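Local coordinates for protein Zn-dependent hydrolase of metallo-beta-lactamase superfamily TM0207 (PDB 1VJN) that is probably a zinc-dependent hydrolase of the metallo-beta-lactamase superfamily, at residues H126-A131 with D162-K167. Numbering follows the deposited sequence.
Sequences HVLTPA and DLLNAK
Val127 sends CG1 out opposite its own backbone N (chi1 168°), and Leu128 and Leu164 both swing CG to the far side of their carbonyl carbons; these torsions set up two methyl-to-methyl meetings. In the first, CD1 of Leu128 drops onto the branched end of Leu164, 3.7 Å from its CD1 and 3.9 Å from its CD2, so one methyl sits against both prongs of the fork. In the second, Val127 CG1 comes to 3.8 Å from Leu163 CD1. Each pair crosses at roughly a right angle, and no hydrogen bond joins the segments.

The two sides belong to different connections of the metallo-hydrolase fold. Residues 126-131 run from a loop into the first residues of helix 130-136, with Thr129 at its N-cap. Residues 162-167 bring helix 154-163 to its end in a Schellman motif, where Asn165, at positive phi, gives its N to Asp162 O (3.2 Å); the chain then enters strand 168-172. On the loop side, His126 ND1 donates to Val127 O at 2.7 Å, almost straight at 175° and in the imidazole plane, though approaching from above the carbonyl plane. Its NE2 is taken by Thr93 O, so the ring is held at both nitrogens.

Leu128 and Leu164 are buried and both touch Ile136, while Leu128 also reaches Val160: the loop before helix 130-136 and the residue just past helix 154-163 thus meet in one apolar patch. Leu163 lies at its exposed margin. With methyl groups making the contact, dispersion and the hydrophobic effect are the main attraction, and no polar bond between the segments fixes its direction.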
loop_
_atom_site.group_PDB
_atom_site.type_symbol
_atom_site.label_atom_id
_atom_site.label_comp_id
_atom_site.label_asym_id
_atom_site.label_seq_id
_atom_site.Cartn_x
_atom_site.Cartn_y
_atom_site.Cartn_z
ATOM N N HIS A 126 -1.129 -14.428 -1.973
ATOM C CA HIS A 126 -0.998 -15.280 -3.179
ATOM C C HIS A 126 -0.898 -14.294 -4.340
ATOM O O HIS A 126 -1.267 -13.132 -4.223
ATOM C CB HIS A 126 -2.228 -16.212 -3.394
ATOM C CG HIS A 126 -3.523 -15.450 -3.474
ATOM N ND1 HIS A 126 -3.893 -14.723 -4.583
ATOM C CD2 HIS A 126 -4.476 -15.206 -2.539
ATOM C CE1 HIS A 126 -5.041 -14.110 -4.353
ATOM N NE2 HIS A 126 -5.424 -14.397 -3.122
ATOM N N VAL A 127 -0.343 -14.733 -5.440
ATOM C CA VAL A 127 -0.286 -13.883 -6.638
ATOM C C VAL A 127 -1.728 -13.570 -7.026
ATOM O O VAL A 127 -2.557 -14.456 -6.970
ATOM C CB VAL A 127 0.441 -14.628 -7.769
ATOM C CG1 VAL A 127 0.276 -13.915 -9.122
ATOM C CG2 VAL A 127 1.939 -14.805 -7.404
ATOM N N LEU A 128 -2.059 -12.346 -7.390
ATOM C CA LEU A 128 -3.431 -12.036 -7.868
ATOM C C LEU A 128 -3.982 -12.986 -8.966
ATOM O O LEU A 128 -3.258 -13.395 -9.852
ATOM C CB LEU A 128 -3.499 -10.622 -8.446
ATOM C CG LEU A 128 -3.149 -9.516 -7.440
ATOM C CD1 LEU A 128 -2.946 -8.171 -8.101
ATOM C CD2 LEU A 128 -4.184 -9.401 -6.385
ATOM N N THR A 129 -5.273 -13.289 -8.913
ATOM C CA THR A 129 -5.919 -14.096 -9.957
ATOM C C THR A 129 -6.180 -13.178 -11.149
ATOM O O THR A 129 -6.191 -11.930 -11.004
ATOM C CB THR A 129 -7.281 -14.656 -9.472
ATOM O OG1 THR A 129 -8.138 -13.561 -9.179
ATOM C CG2 THR A 129 -7.185 -15.411 -8.133
ATOM N N PRO A 130 -6.444 -13.756 -12.326
ATOM C CA PRO A 130 -6.830 -12.919 -13.462
ATOM C C PRO A 130 -8.020 -11.961 -13.156
ATOM O O PRO A 130 -8.030 -10.821 -13.625
ATOM C CB PRO A 130 -7.163 -13.940 -14.539
ATOM C CG PRO A 130 -6.301 -15.140 -14.184
ATOM C CD PRO A 130 -6.368 -15.175 -12.677
ATOM N N ALA A 131 -9.043 -12.433 -12.422
ATOM C CA ALA A 131 -10.172 -11.570 -12.053
ATOM C C ALA A 131 -9.696 -10.438 -11.234
ATOM O O ALA A 131 -10.126 -9.305 -11.448
ATOM C CB ALA A 131 -11.288 -12.327 -11.258
ATOM N N ASP A 162 4.401 -6.744 -12.027
ATOM C CA ASP A 162 4.293 -6.870 -13.476
ATOM C C ASP A 162 2.861 -7.040 -13.973
ATOM O O ASP A 162 2.497 -6.478 -15.008
ATOM C CB ASP A 162 5.137 -8.042 -13.980
ATOM C CG ASP A 162 6.650 -7.832 -13.766
ATOM O OD1 ASP A 162 7.084 -6.713 -13.372
ATOM O OD2 ASP A 162 7.483 -8.755 -13.959
ATOM N N LEU A 163 2.045 -7.828 -13.268
ATOM C CA LEU A 163 0.668 -7.985 -13.677
ATOM C C LEU A 163 -0.094 -6.660 -13.682
ATOM O O LEU A 163 -1.051 -6.511 -14.411
ATOM C CB LEU A 163 -0.085 -8.972 -12.766
ATOM C CG LEU A 163 0.264 -10.450 -13.016
ATOM C CD1 LEU A 163 -0.222 -11.351 -11.917
ATOM C CD2 LEU A 163 -0.265 -10.926 -14.391
ATOM N N LEU A 164 0.286 -5.751 -12.806
ATOM C CA LEU A 164 -0.443 -4.507 -12.585
ATOM C C LEU A 164 0.275 -3.348 -13.304
ATOM O O LEU A 164 -0.142 -2.209 -13.183
ATOM C CB LEU A 164 -0.554 -4.234 -11.065
ATOM C CG LEU A 164 -1.384 -5.218 -10.212
ATOM C CD1 LEU A 164 -1.427 -4.830 -8.723
ATOM C CD2 LEU A 164 -2.776 -5.355 -10.766
ATOM N N ASN A 165 1.325 -3.675 -14.070
ATOM C CA ASN A 165 2.170 -2.693 -14.781
ATOM C C ASN A 165 2.609 -1.542 -13.874
ATOM O O ASN A 165 2.663 -0.390 -14.285
ATOM C CB ASN A 165 1.443 -2.218 -16.047
ATOM C CG ASN A 165 2.392 -1.627 -17.098
ATOM O OD1 ASN A 165 3.512 -2.115 -17.309
ATOM N ND2 ASN A 165 1.943 -0.561 -17.755
ATOM N N ALA A 166 2.954 -1.881 -12.634
ATOM C CA ALA A 166 3.283 -0.870 -11.595
ATOM C C ALA A 166 4.544 -0.103 -11.969
ATOM O O ALA A 166 5.519 -0.699 -12.433
ATOM C CB ALA A 166 3.509 -1.538 -10.256
ATOM N N LYS A 167 4.537 1.203 -11.723
ATOM C CA LYS A 167 5.684 2.049 -12.003
ATOM C C LYS A 167 6.495 2.271 -10.726
ATOM O O LYS A 167 7.577 1.713 -10.587
ATOM C CB LYS A 167 5.211 3.378 -12.588
ATOM C CG LYS A 167 4.417 3.245 -13.850
ATOM C CD LYS A 167 5.286 2.668 -14.959
ATOM C CE LYS A 167 4.452 2.272 -16.185
ATOM N NZ LYS A 167 4.866 0.935 -16.725
#